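PDB 4WU0: similar to yteR (Bacilus subtilis) from Clostridium acetobutylicum, which probably hydrolyses unsaturated rhamnogalacturonan fragments of pectin, acting as a family 105 glycoside hydrolase. Local coordinates for residues K15-L19 with N343-L348; D55-D61 with K94-A98; T63-L69 with N101-Q105; D75-K81 with Y133-F138; I84-K88 with K144-E148. All blocks are in the same frame, centred on the assembly; numbering follows the deposited sequence.

Contact 1 of 5, residues K15-L19 with N343-L348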
# COMPACT_ATOMS: atom_id res chain seq x y z
N LYS A 15 -3.27 -16.81 15.44
CA LYS A 15 -4.30 -17.33 14.54
C LYS A 15 -3.65 -17.99 13.31
O LYS A 15 -4.35 -18.53 12.46
CB LYS A 15 -5.25 -16.20 14.13
CG LYS A 15 -6.15 -15.68 15.27
CD LYS A 15 -6.92 -14.41 14.86
CE LYS A 15 -7.65 -13.74 16.01
NZ LYS A 15 -8.80 -14.52 16.50
N ASN A 16 -2.33 -17.93 13.26
CA ASN A 16 -1.53 -18.47 12.15
C ASN A 16 -2.05 -18.06 10.77
O ASN A 16 -2.27 -18.89 9.89
CB ASN A 16 -1.41 -20.00 12.25
CG ASN A 16 -0.21 -20.53 11.48
OD1 ASN A 16 0.81 -19.84 11.34
ND2 ASN A 16 -0.34 -21.75 10.96
N ILE A 17 -2.25 -16.77 10.61
CA ILE A 17 -2.69 -16.22 9.33
C ILE A 17 -1.67 -16.59 8.26
O ILE A 17 -0.47 -16.49 8.47
CB ILE A 17 -2.81 -14.69 9.45
CG1 ILE A 17 -3.81 -14.30 10.54
CG2 ILE A 17 -3.21 -14.07 8.13
CD1 ILE A 17 -5.18 -14.86 10.38
N THR A 18 -2.17 -17.04 7.12
CA THR A 18 -1.32 -17.48 6.02
C THR A 18 -0.55 -16.31 5.41
O THR A 18 -1.14 -15.34 4.92
CB THR A 18 -2.14 -18.16 4.92
OG1 THR A 18 -2.94 -19.21 5.47
CG2 THR A 18 -1.24 -18.74 3.85
N LEU A 19 0.78 -16.42 5.43
CA LEU A 19 1.65 -15.43 4.84
C LEU A 19 2.70 -16.07 3.95
O LEU A 19 3.68 -15.41 3.58
CB LEU A 19 2.36 -14.63 5.95
CG LEU A 19 1.45 -13.91 6.95
CD1 LEU A 19 2.25 -13.37 8.12
CD2 LEU A 19 0.68 -12.77 6.26
N ASN A 343 -9.41 -10.76 8.62
CA ASN A 343 -8.05 -11.22 8.86
C ASN A 343 -7.25 -11.48 7.59
O ASN A 343 -6.50 -12.43 7.50
CB ASN A 343 -8.04 -12.40 9.81
CG ASN A 343 -8.55 -12.03 11.18
OD1 ASN A 343 -8.55 -10.84 11.54
ND2 ASN A 343 -8.97 -13.01 11.95
N GLU A 344 -7.44 -10.59 6.63
CA GLU A 344 -6.73 -10.60 5.36
C GLU A 344 -5.56 -9.63 5.44
O GLU A 344 -5.72 -8.47 5.79
CB GLU A 344 -7.71 -10.20 4.25
CG GLU A 344 -7.11 -9.63 2.98
CD GLU A 344 -6.12 -10.55 2.34
OE1 GLU A 344 -6.32 -11.79 2.38
OE2 GLU A 344 -5.12 -10.02 1.79
N PRO A 345 -4.35 -10.11 5.10
CA PRO A 345 -3.16 -9.28 5.15
C PRO A 345 -3.21 -7.91 4.47
O PRO A 345 -2.55 -6.98 4.95
CB PRO A 345 -2.09 -10.19 4.55
CG PRO A 345 -2.51 -11.54 5.00
CD PRO A 345 -4.00 -11.52 4.84
N LYS A 346 -3.98 -7.76 3.39
CA LYS A 346 -4.10 -6.46 2.75
C LYS A 346 -4.72 -5.41 3.70
O LYS A 346 -4.46 -4.22 3.56
CB LYS A 346 -4.92 -6.56 1.47
CG LYS A 346 -4.27 -7.36 0.36
CD LYS A 346 -5.22 -7.57 -0.80
CE LYS A 346 -4.89 -8.81 -1.62
NZ LYS A 346 -5.46 -10.01 -1.01
N GLY A 347 -5.50 -5.87 4.68
CA GLY A 347 -6.00 -5.00 5.73
C GLY A 347 -5.17 -5.02 7.01
O GLY A 347 -4.99 -3.99 7.66
N LEU A 348 -4.66 -6.20 7.38
CA LEU A 348 -3.93 -6.34 8.63
C LEU A 348 -2.69 -5.47 8.67
O LEU A 348 -2.39 -4.83 9.67
CB LEU A 348 -3.52 -7.80 8.87
CG LEU A 348 -4.65 -8.79 9.10
CD1 LEU A 348 -4.17 -10.23 8.95
CD2 LEU A 348 -5.25 -8.60 10.46
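Ile17 gives up the most surface in this small interface, followed by Asn343 and Pro345; no hydrogen bond joins the segments. Its side chain points at the other segment and meets three residues there: CD1 lies 3.8 Å from Asn343 CB, while CG2 lies 3.7 Å from Asn343 O, 4.1 Å from Pro345 CG and 4.0 Å from Leu348 CD1. Asn343 meets Ile17 through its carbonyl O and CB, while its amide is held elsewhere, OD1 accepting from Leu313 N and ND2 bonding to Asn312 OD1. Beside it, Lys15 CD passes 3.8 Å from Asn343 ND2. Pro345 is the third main participant; its CG packs 3.6 Å from Leu19 CD2 and 4.0 Å from Thr18 O. Both segments lie at helix ends. Asn16, with positive phi, closes helix 4-14 in a Schellman motif and turns the chain toward Ile17. Glu344 is the N-cap of helix 345-360: its OE2 accepts from Lys346 N at 3.0 Å and forms a salt bridge with Lys346 NZ at 2.8 Å. The contact thus joins the exit of the first helix to the start of the last, a closure typical of the (α/α)6 barrel of six-hairpin glycosidases.

Contact 2 of 5, residues D55-D61 with K94-A98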
# COMPACT_ATOMS: atom_id res chain seq x y z
N ASP A 55 11.68 -17.16 5.48
CA ASP A 55 12.45 -18.35 5.16
C ASP A 55 11.76 -19.25 4.14
O ASP A 55 12.40 -20.06 3.47
CB ASP A 55 12.79 -19.15 6.43
CG ASP A 55 14.03 -18.61 7.16
OD1 ASP A 55 14.85 -17.89 6.55
OD2 ASP A 55 14.19 -18.92 8.35
N THR A 56 10.44 -19.13 4.03
CA THR A 56 9.70 -19.83 2.98
C THR A 56 10.19 -19.39 1.61
O THR A 56 10.25 -20.22 0.67
CB THR A 56 8.19 -19.52 3.07
OG1 THR A 56 7.63 -20.26 4.15
CG2 THR A 56 7.46 -19.92 1.79
N PHE A 57 10.51 -18.11 1.49
CA PHE A 57 10.77 -17.51 0.18
C PHE A 57 12.24 -17.38 -0.16
O PHE A 57 12.61 -17.51 -1.32
CB PHE A 57 10.13 -16.11 0.12
CG PHE A 57 8.65 -16.13 0.35
CD1 PHE A 57 7.81 -16.71 -0.58
CD2 PHE A 57 8.10 -15.57 1.49
CE1 PHE A 57 6.42 -16.75 -0.37
CE2 PHE A 57 6.72 -15.59 1.71
CZ PHE A 57 5.88 -16.18 0.77
N ILE A 58 13.06 -17.06 0.82
CA ILE A 58 14.45 -16.69 0.53
C ILE A 58 15.40 -17.86 0.74
O ILE A 58 15.71 -18.25 1.87
CB ILE A 58 14.92 -15.50 1.37
CG1 ILE A 58 13.88 -14.38 1.38
CG2 ILE A 58 16.23 -14.97 0.84
CD1 ILE A 58 13.46 -13.90 -0.02
N ASN A 59 15.87 -18.40 -0.38
CA ASN A 59 16.81 -19.50 -0.36
C ASN A 59 18.19 -19.00 0.05
O ASN A 59 18.46 -17.82 -0.02
CB ASN A 59 16.87 -20.14 -1.75
CG ASN A 59 15.55 -20.78 -2.15
OD1 ASN A 59 14.93 -21.52 -1.38
ND2 ASN A 59 15.12 -20.51 -3.37
N GLU A 60 19.06 -19.91 0.49
CA GLU A 60 20.37 -19.50 0.97
C GLU A 60 21.16 -18.77 -0.11
O GLU A 60 21.95 -17.88 0.19
CB GLU A 60 21.17 -20.71 1.46
CG GLU A 60 22.49 -20.36 2.14
CD GLU A 60 22.32 -19.36 3.29
OE1 GLU A 60 21.31 -19.45 4.02
OE2 GLU A 60 23.19 -18.47 3.44
N ASP A 61 20.94 -19.13 -1.38
CA ASP A 61 21.65 -18.48 -2.48
C ASP A 61 21.02 -17.16 -2.93
O ASP A 61 21.48 -16.54 -3.90
CB ASP A 61 21.81 -19.43 -3.68
CG ASP A 61 20.51 -19.74 -4.40
OD1 ASP A 61 19.42 -19.34 -3.94
OD2 ASP A 61 20.57 -20.44 -5.44
N LYS A 94 21.96 -13.57 2.37
CA LYS A 94 20.94 -14.07 1.46
C LYS A 94 19.88 -13.00 1.21
O LYS A 94 19.29 -12.95 0.14
CB LYS A 94 20.30 -15.37 1.97
CG LYS A 94 19.33 -15.25 3.15
CD LYS A 94 18.79 -16.65 3.46
CE LYS A 94 17.53 -16.63 4.33
NZ LYS A 94 16.88 -17.99 4.38
N TYR A 95 19.66 -12.12 2.19
CA TYR A 95 18.67 -11.07 2.01
C TYR A 95 19.19 -10.04 1.00
O TYR A 95 18.44 -9.54 0.16
CB TYR A 95 18.37 -10.37 3.34
CG TYR A 95 17.76 -11.27 4.39
CD1 TYR A 95 16.70 -12.11 4.09
CD2 TYR A 95 18.25 -11.27 5.68
CE1 TYR A 95 16.15 -12.93 5.04
CE2 TYR A 95 17.70 -12.08 6.65
CZ TYR A 95 16.65 -12.91 6.33
OH TYR A 95 16.11 -13.72 7.32
N ARG A 96 20.46 -9.70 1.10
CA ARG A 96 21.06 -8.77 0.16
C ARG A 96 21.05 -9.35 -1.25
O ARG A 96 20.76 -8.63 -2.22
CB ARG A 96 22.48 -8.42 0.58
CG ARG A 96 23.17 -7.44 -0.34
CD ARG A 96 22.58 -6.06 -0.24
NE ARG A 96 23.24 -5.15 -1.19
CZ ARG A 96 22.69 -4.65 -2.30
NH1 ARG A 96 21.44 -4.95 -2.63
NH2 ARG A 96 23.40 -3.85 -3.08
N LYS A 97 21.33 -10.65 -1.39
CA LYS A 97 21.34 -11.25 -2.72
C LYS A 97 19.93 -11.26 -3.31
O LYS A 97 19.76 -11.03 -4.50
CB LYS A 97 21.90 -12.68 -2.69
CG LYS A 97 23.39 -12.74 -2.44
CD LYS A 97 23.84 -14.18 -2.29
CE LYS A 97 25.34 -14.30 -2.12
NZ LYS A 97 25.68 -15.66 -1.65
N ALA A 98 18.94 -11.53 -2.48
CA ALA A 98 17.54 -11.48 -2.91
C ALA A 98 17.16 -10.08 -3.36
O ALA A 98 16.46 -9.89 -4.36
CB ALA A 98 16.62 -11.98 -1.77
O HOH W 1 14.16 -15.29 6.49
O HOH W 2 22.83 -15.70 4.24
O HOH W 3 18.92 -20.06 4.80
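Lys94 NZ is the polar centre, donating to Asp55 OD1 at 3.0 Å in a salt bridge and to Ile58 O at 2.8 Å, so that one ammonium group ties down both a carboxylate and the loop backbone. Water 3 joins it, accepting from Lys94 NZ at 2.9 Å and donating to Glu60 OE1 at 2.6 Å. The other oxygen of that carboxylate, Glu60 OE2, reaches Lys94 N through water 2, and water 1 links Asp55 OD1 to Tyr95 OH. Beyond these bonds the extended lysine lies along the loop: Lys94 CB is 3.5 Å from Glu60 O, and Lys94 CG is 3.9 Å from Ile58 CG2. Ile58 fills the buried side, its CG2 4.0 Å from Ala98 CB and 4.4 Å from Tyr95 CD1. At the surface, Lys97 CD rests 3.7 Å from Asp61 O. Here the long connection leaving helix 44-54 is laid against helix 93-108; helices 44-54 and 93-108 are neighbouring outer helices of an (α/α)6 barrel.

Contact 3 of 5, residues T63-L69 with N101-Q105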
# COMPACT_ATOMS: atom_id res chain seq x y z
N THR A 63 18.00 -16.69 -4.22
CA THR A 63 16.85 -16.82 -5.12
C THR A 63 15.55 -16.84 -4.31
O THR A 63 15.56 -17.18 -3.12
CB THR A 63 16.97 -18.07 -5.98
OG1 THR A 63 17.08 -19.21 -5.13
CG2 THR A 63 18.20 -17.97 -6.88
N ILE A 64 14.45 -16.47 -4.95
CA ILE A 64 13.18 -16.27 -4.27
C ILE A 64 12.13 -17.23 -4.81
O ILE A 64 11.80 -17.24 -6.00
CB ILE A 64 12.70 -14.81 -4.42
CG1 ILE A 64 13.84 -13.86 -4.02
CG2 ILE A 64 11.45 -14.59 -3.61
CD1 ILE A 64 13.56 -12.40 -4.30
N ASN A 65 11.63 -18.08 -3.94
CA ASN A 65 10.60 -19.03 -4.33
C ASN A 65 9.29 -18.31 -4.63
O ASN A 65 8.82 -17.54 -3.81
CB ASN A 65 10.39 -20.04 -3.21
CG ASN A 65 11.67 -20.80 -2.90
OD1 ASN A 65 12.33 -21.34 -3.81
ND2 ASN A 65 12.02 -20.87 -1.61
N GLY A 66 8.74 -18.56 -5.81
CA GLY A 66 7.47 -17.95 -6.20
C GLY A 66 7.62 -16.63 -6.94
O GLY A 66 6.63 -16.01 -7.31
N TYR A 67 8.86 -16.23 -7.18
CA TYR A 67 9.18 -15.01 -7.91
C TYR A 67 9.74 -15.35 -9.27
O TYR A 67 10.60 -16.22 -9.37
CB TYR A 67 10.21 -14.21 -7.13
CG TYR A 67 10.75 -13.01 -7.87
CD1 TYR A 67 9.92 -11.95 -8.20
CD2 TYR A 67 12.08 -12.95 -8.25
CE1 TYR A 67 10.40 -10.85 -8.87
CE2 TYR A 67 12.58 -11.85 -8.92
CZ TYR A 67 11.74 -10.80 -9.23
OH TYR A 67 12.25 -9.71 -9.92
N LYS A 68 9.26 -14.70 -10.33
CA LYS A 68 9.91 -14.83 -11.64
C LYS A 68 10.02 -13.44 -12.22
O LYS A 68 9.03 -12.78 -12.51
CB LYS A 68 9.17 -15.78 -12.58
CG LYS A 68 9.93 -16.08 -13.88
CD LYS A 68 9.26 -17.20 -14.68
CE LYS A 68 9.73 -17.23 -16.13
NZ LYS A 68 9.06 -18.32 -16.90
N LEU A 69 11.26 -12.99 -12.33
CA LEU A 69 11.56 -11.66 -12.80
C LEU A 69 10.92 -11.36 -14.14
O LEU A 69 10.37 -10.27 -14.35
CB LEU A 69 13.08 -11.51 -12.89
CG LEU A 69 13.61 -10.16 -13.34
CD1 LEU A 69 14.95 -9.90 -12.68
CD2 LEU A 69 13.75 -10.14 -14.84
N ASN A 101 18.45 -9.40 -6.73
CA ASN A 101 17.61 -10.05 -7.74
C ASN A 101 16.36 -9.23 -8.03
O ASN A 101 15.97 -9.09 -9.19
CB ASN A 101 17.24 -11.48 -7.31
CG ASN A 101 18.43 -12.43 -7.34
OD1 ASN A 101 19.36 -12.26 -8.15
ND2 ASN A 101 18.42 -13.43 -6.46
N LEU A 102 15.72 -8.66 -7.01
CA LEU A 102 14.56 -7.83 -7.23
C LEU A 102 14.94 -6.55 -7.96
O LEU A 102 14.23 -6.11 -8.86
CB LEU A 102 13.88 -7.47 -5.90
CG LEU A 102 13.25 -8.65 -5.17
CD1 LEU A 102 12.80 -8.19 -3.78
CD2 LEU A 102 12.07 -9.26 -5.94
N ARG A 103 16.06 -5.94 -7.58
CA ARG A 103 16.49 -4.70 -8.21
C ARG A 103 16.73 -4.88 -9.71
O ARG A 103 16.51 -3.96 -10.50
CB ARG A 103 17.74 -4.16 -7.51
CG ARG A 103 18.39 -2.98 -8.19
CD ARG A 103 17.51 -1.76 -8.21
NE ARG A 103 18.19 -0.64 -8.84
CZ ARG A 103 18.31 -0.47 -10.15
NH1 ARG A 103 17.77 -1.37 -10.99
NH2 ARG A 103 18.93 0.59 -10.65
N LYS A 104 17.19 -6.07 -10.10
CA LYS A 104 17.42 -6.37 -11.51
C LYS A 104 16.12 -6.25 -12.34
O LYS A 104 16.17 -5.93 -13.51
CB LYS A 104 18.08 -7.74 -11.67
CG LYS A 104 18.34 -8.18 -13.10
CD LYS A 104 19.19 -7.18 -13.83
CE LYS A 104 19.61 -7.65 -15.22
NZ LYS A 104 20.09 -6.51 -16.03
N GLN A 105 14.97 -6.48 -11.74
CA GLN A 105 13.71 -6.32 -12.47
C GLN A 105 13.52 -4.88 -12.96
O GLN A 105 13.00 -4.65 -14.05
CB GLN A 105 12.52 -6.70 -11.58
CG GLN A 105 11.20 -6.71 -12.33
CD GLN A 105 10.04 -7.21 -11.49
OE1 GLN A 105 10.16 -8.17 -10.73
NE2 GLN A 105 8.89 -6.56 -11.66
O HOH W 4 8.05 -10.01 -11.75
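One direct hydrogen bond spans the segments: the phenol of Tyr67 donates from OH to Gln105 OE1 at 2.7 Å, near the plane of the ring. The same Gln105 OE1 lies 3.0 Å from water 4, which is also 3.0 Å from Lys68 O and can donate to both, although acceptors around it outnumber its protons. The remaining amide atom, Gln105 NE2, donates to His109 ND1. Tyr67 is brought to the helix by a type II turn from Ile64 to Tyr67, in which Gly66 takes the positive phi of the third position and the closing bond is weak (Tyr67 N to Ile64 O, 3.3 Å). This turn belongs to the irregular link between helices 44-54 and 80-90, which folds over helix 93-108, an outer helix of the (α/α)6 barrel. The aromatic contact is a CH-pi interaction: Leu102 CD2 sits over the Tyr67 ring face, 3.8 Å from the centroid and 18° off the normal. Ile64 CD1 also packs on Leu102 CD2, at 3.8 Å. Leu69 CD1 makes van der Waals contact with the helix backbone, 3.7 Å from Asn101 O and 3.5 Å from Gln105 N, and touches Lys104 CG at 3.8 Å.

Contact 4 of 5, residues D75-K81 with Y133-F138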
# COMPACT_ATOMS: atom_id res chain seq x y z
N ASP A 75 3.88 -5.96 -8.53
CA ASP A 75 3.51 -6.43 -7.18
C ASP A 75 4.64 -7.20 -6.55
O ASP A 75 4.78 -7.19 -5.32
CB ASP A 75 2.29 -7.36 -7.17
CG ASP A 75 1.00 -6.66 -7.48
OD1 ASP A 75 0.92 -5.43 -7.39
OD2 ASP A 75 0.04 -7.37 -7.83
N HIS A 76 5.42 -7.89 -7.37
CA HIS A 76 6.50 -8.74 -6.88
C HIS A 76 7.67 -7.99 -6.26
O HIS A 76 8.54 -8.62 -5.65
CB HIS A 76 7.03 -9.62 -8.00
CG HIS A 76 6.14 -10.76 -8.33
ND1 HIS A 76 4.94 -10.97 -7.69
CD2 HIS A 76 6.28 -11.79 -9.20
CE1 HIS A 76 4.37 -12.06 -8.16
NE2 HIS A 76 5.16 -12.58 -9.08
N LEU A 77 7.70 -6.67 -6.37
CA LEU A 77 8.74 -5.86 -5.73
C LEU A 77 8.44 -5.49 -4.29
O LEU A 77 9.34 -5.15 -3.53
CB LEU A 77 9.02 -4.59 -6.54
CG LEU A 77 9.48 -4.87 -7.97
CD1 LEU A 77 9.75 -3.55 -8.67
CD2 LEU A 77 10.72 -5.76 -8.04
N ASN A 78 7.17 -5.52 -3.90
CA ASN A 78 6.83 -4.97 -2.59
C ASN A 78 7.55 -5.66 -1.43
O ASN A 78 7.93 -5.01 -0.46
CB ASN A 78 5.35 -5.05 -2.32
CG ASN A 78 4.97 -4.16 -1.14
OD1 ASN A 78 5.19 -2.96 -1.18
ND2 ASN A 78 4.47 -4.76 -0.07
N ASN A 79 7.71 -6.97 -1.52
CA ASN A 79 8.32 -7.74 -0.45
C ASN A 79 9.82 -7.47 -0.31
O ASN A 79 10.44 -7.89 0.65
CB ASN A 79 8.03 -9.23 -0.65
CG ASN A 79 6.60 -9.60 -0.38
OD1 ASN A 79 5.82 -8.82 0.18
ND2 ASN A 79 6.23 -10.80 -0.78
N GLY A 80 10.40 -6.72 -1.24
CA GLY A 80 11.74 -6.23 -1.04
C GLY A 80 11.88 -5.29 0.16
O GLY A 80 12.96 -5.16 0.73
N LYS A 81 10.81 -4.60 0.52
CA LYS A 81 10.88 -3.68 1.65
C LYS A 81 11.20 -4.42 2.94
O LYS A 81 12.09 -4.01 3.68
CB LYS A 81 9.58 -2.91 1.80
CG LYS A 81 9.23 -2.08 0.58
CD LYS A 81 7.80 -1.62 0.68
CE LYS A 81 7.38 -0.78 -0.49
NZ LYS A 81 5.95 -0.37 -0.33
N TYR A 133 2.88 1.98 -4.85
CA TYR A 133 3.29 1.51 -3.53
C TYR A 133 4.23 0.32 -3.67
O TYR A 133 5.23 0.24 -2.96
CB TYR A 133 2.08 1.09 -2.70
CG TYR A 133 2.45 0.69 -1.29
CD1 TYR A 133 2.80 1.64 -0.36
CD2 TYR A 133 2.47 -0.64 -0.91
CE1 TYR A 133 3.13 1.27 0.91
CE2 TYR A 133 2.79 -1.02 0.37
CZ TYR A 133 3.11 -0.06 1.28
OH TYR A 133 3.42 -0.43 2.58
N MET A 134 3.91 -0.60 -4.59
CA MET A 134 4.69 -1.84 -4.71
C MET A 134 6.07 -1.61 -5.31
O MET A 134 7.04 -2.30 -4.96
CB MET A 134 3.98 -2.86 -5.58
CG MET A 134 2.50 -3.03 -5.30
SD MET A 134 2.15 -3.48 -3.62
CE MET A 134 0.35 -3.33 -3.64
N GLY A 135 6.12 -0.70 -6.28
CA GLY A 135 7.27 -0.56 -7.16
C GLY A 135 8.09 0.67 -6.85
O GLY A 135 9.14 0.56 -6.27
N ALA A 136 7.57 1.83 -7.24
CA ALA A 136 8.28 3.08 -7.01
C ALA A 136 8.70 3.26 -5.56
O ALA A 136 9.82 3.70 -5.29
CB ALA A 136 7.42 4.25 -7.44
N THR A 137 7.82 2.91 -4.61
CA THR A 137 8.14 3.07 -3.19
C THR A 137 9.23 2.09 -2.72
O THR A 137 10.09 2.45 -1.92
CB THR A 137 6.86 2.96 -2.30
OG1 THR A 137 5.92 3.95 -2.73
CG2 THR A 137 7.15 3.18 -0.84
N PHE A 138 9.18 0.85 -3.18
CA PHE A 138 10.26 -0.08 -2.88
C PHE A 138 11.57 0.45 -3.46
O PHE A 138 12.61 0.43 -2.80
CB PHE A 138 10.00 -1.46 -3.47
CG PHE A 138 11.26 -2.26 -3.65
CD1 PHE A 138 11.95 -2.74 -2.55
CD2 PHE A 138 11.79 -2.51 -4.91
CE1 PHE A 138 13.15 -3.47 -2.71
CE2 PHE A 138 12.97 -3.24 -5.06
CZ PHE A 138 13.64 -3.73 -3.96
O HOH W 5 4.76 -2.92 2.37
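Asp75 begins the contact with OD1 3.6 Å from Met134 CG. Leu77 then faces helix 129-146: its CB lies 3.4 Å from Met134 O and 3.8 Å from Phe138 CD2, while Leu77 O sits over the Phe138 ring face. Asn78 comes closest in backbone, its CA making a CA-H...O contact of 3.6 Å with Met134 O; its ND2 reaches Tyr133 OH through water 5. Gly80 CA is 3.5 Å from Phe138 CE1, and any CB here would run into that ring. Lys81, fully extended beyond CB, ends the walk. Its NZ donates to Tyr133 O and to Asn78 OD1, each at 2.8 Å, and stands 3.2 Å from the centroid of the Tyr133 ring in a cation-pi interaction, 12° off the normal. The buried charge is thus held by carbonyls and an aromatic face, beside the wider pi-type turn at 133-136. Such tight packing joins successive inner helices of an (α/α)6 barrel, whose core they line.

Contact 5 of 5, residues I84-K88 with K144-E148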
# COMPACT_ATOMS: atom_id res chain seq x y z
N ILE A 84 14.85 -5.38 3.02
CA ILE A 84 15.73 -4.31 3.46
C ILE A 84 15.82 -4.29 4.97
O ILE A 84 16.91 -4.19 5.55
CB ILE A 84 15.31 -2.94 2.88
CG1 ILE A 84 15.46 -2.97 1.37
CG2 ILE A 84 16.17 -1.81 3.46
CD1 ILE A 84 14.85 -1.77 0.66
N THR A 85 14.66 -4.37 5.61
CA THR A 85 14.59 -4.35 7.06
C THR A 85 15.37 -5.53 7.65
O THR A 85 16.15 -5.36 8.59
CB THR A 85 13.13 -4.37 7.49
OG1 THR A 85 12.51 -3.17 7.02
CG2 THR A 85 12.98 -4.50 9.00
N LEU A 86 15.19 -6.70 7.07
CA LEU A 86 15.88 -7.88 7.58
C LEU A 86 17.39 -7.79 7.34
O LEU A 86 18.17 -8.23 8.19
CB LEU A 86 15.34 -9.16 6.95
CG LEU A 86 13.99 -9.64 7.46
CD1 LEU A 86 13.39 -10.68 6.52
CD2 LEU A 86 14.12 -10.21 8.86
N PHE A 87 17.80 -7.25 6.20
CA PHE A 87 19.23 -7.12 5.94
C PHE A 87 19.86 -6.15 6.94
O PHE A 87 20.95 -6.41 7.45
CB PHE A 87 19.52 -6.67 4.51
CG PHE A 87 21.00 -6.54 4.23
CD1 PHE A 87 21.81 -7.66 4.29
CD2 PHE A 87 21.57 -5.33 3.93
CE1 PHE A 87 23.18 -7.56 4.04
CE2 PHE A 87 22.93 -5.22 3.68
CZ PHE A 87 23.73 -6.34 3.73
N LYS A 88 19.18 -5.04 7.21
CA LYS A 88 19.70 -4.06 8.16
C LYS A 88 19.76 -4.64 9.58
O LYS A 88 20.72 -4.38 10.32
CB LYS A 88 18.87 -2.77 8.13
CG LYS A 88 18.97 -1.99 6.80
CD LYS A 88 18.11 -0.72 6.80
CE LYS A 88 18.64 0.36 7.73
NZ LYS A 88 20.07 0.70 7.43
N LYS A 144 17.71 4.56 -1.16
CA LYS A 144 18.13 5.13 0.13
C LYS A 144 19.24 4.28 0.74
O LYS A 144 20.22 4.81 1.26
CB LYS A 144 16.94 5.22 1.09
CG LYS A 144 17.24 5.79 2.50
CD LYS A 144 17.68 7.24 2.39
CE LYS A 144 17.61 7.99 3.73
NZ LYS A 144 18.35 7.29 4.80
N GLU A 145 19.10 2.97 0.66
CA GLU A 145 20.07 2.06 1.28
C GLU A 145 21.29 1.74 0.43
O GLU A 145 22.41 1.63 0.96
CB GLU A 145 19.34 0.76 1.70
CG GLU A 145 20.20 -0.22 2.50
CD GLU A 145 20.58 0.28 3.90
OE1 GLU A 145 19.88 1.17 4.45
OE2 GLU A 145 21.61 -0.21 4.43
N PHE A 146 21.10 1.59 -0.88
CA PHE A 146 22.13 1.01 -1.74
C PHE A 146 22.43 1.76 -3.03
O PHE A 146 23.38 1.42 -3.73
CB PHE A 146 21.68 -0.36 -2.25
CG PHE A 146 21.25 -1.32 -1.19
CD1 PHE A 146 22.18 -1.91 -0.34
CD2 PHE A 146 19.92 -1.69 -1.08
CE1 PHE A 146 21.76 -2.81 0.63
CE2 PHE A 146 19.51 -2.60 -0.13
CZ PHE A 146 20.42 -3.16 0.72
N GLY A 147 21.58 2.71 -3.41
CA GLY A 147 21.47 3.11 -4.81
C GLY A 147 22.22 4.39 -4.99
O GLY A 147 22.95 4.83 -4.09
N GLU A 148 22.07 4.98 -6.17
CA GLU A 148 22.60 6.29 -6.41
C GLU A 148 21.45 7.26 -6.31
O GLU A 148 20.38 7.01 -6.85
CB GLU A 148 23.20 6.40 -7.80
CG GLU A 148 24.39 5.51 -8.04
CD GLU A 148 25.07 5.82 -9.37
OE1 GLU A 148 24.37 5.88 -10.41
OE2 GLU A 148 26.29 6.03 -9.38
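A single polar bond crosses between these helices, from Lys88 NZ to Glu145 OE1 at 3.0 Å, and it is both a hydrogen bond and a salt bridge. Lys88 bends to make it: chi3 and chi4 are both p, so the end of the chain turns and brings NZ to Glu145 OE1. The backbone is satisfied within its own helix where Lys88 N donates to Ile84 O at 2.9 Å. Of the neighbouring polar groups, Thr85 OG1 has a weak hydrogen bond with Lys81 O, and Glu148 N bonds to Glu151 OE2 just before helix 152-166. Beside the ion pair the contact is apolar. Phe87 CD2 and Ile84 CG1 both approach the edge of the Phe146 ring, Phe87 CD2 at 4.0 Å from Phe146 CZ and Ile84 CG1 at 4.3 Å from Phe146 CE2. Phe146 also makes a cation-pi interaction with Arg96 of helix 93-108, so this ring joins three helices of the barrel. Ile84 CG2 lies 4.4 Å from Glu145 CG, next to the bridge. The contact thus combines one ion pair at the surface with a modest aromatic and aliphatic patch, so that its one direct polar link is the charged hydrogen bond of Lys88 with Glu145 and the rest is van der Waals packing.

From the N terminus, contact 1 closes the longest loop, bringing the end of the first helix to the start of the last, and the other four contacts lie within that span. Those four all cross one another, because their first segments (55-61, 63-69, 75-81, 84-88) precede all their second segments (94-98, 101-105, 133-138, 144-148) and the second segments follow in the same order. Contacts 2 and 3 fix successive parts of the connection after helix 44-54 along helix 93-108. Contacts 4 and 5 pair helix 80-90 with helix 129-146, one deep and one near the surface. Leu102 touching Gly80 joins contacts 3 and 4, and Arg96 against Phe146 joins contacts 2 and 5.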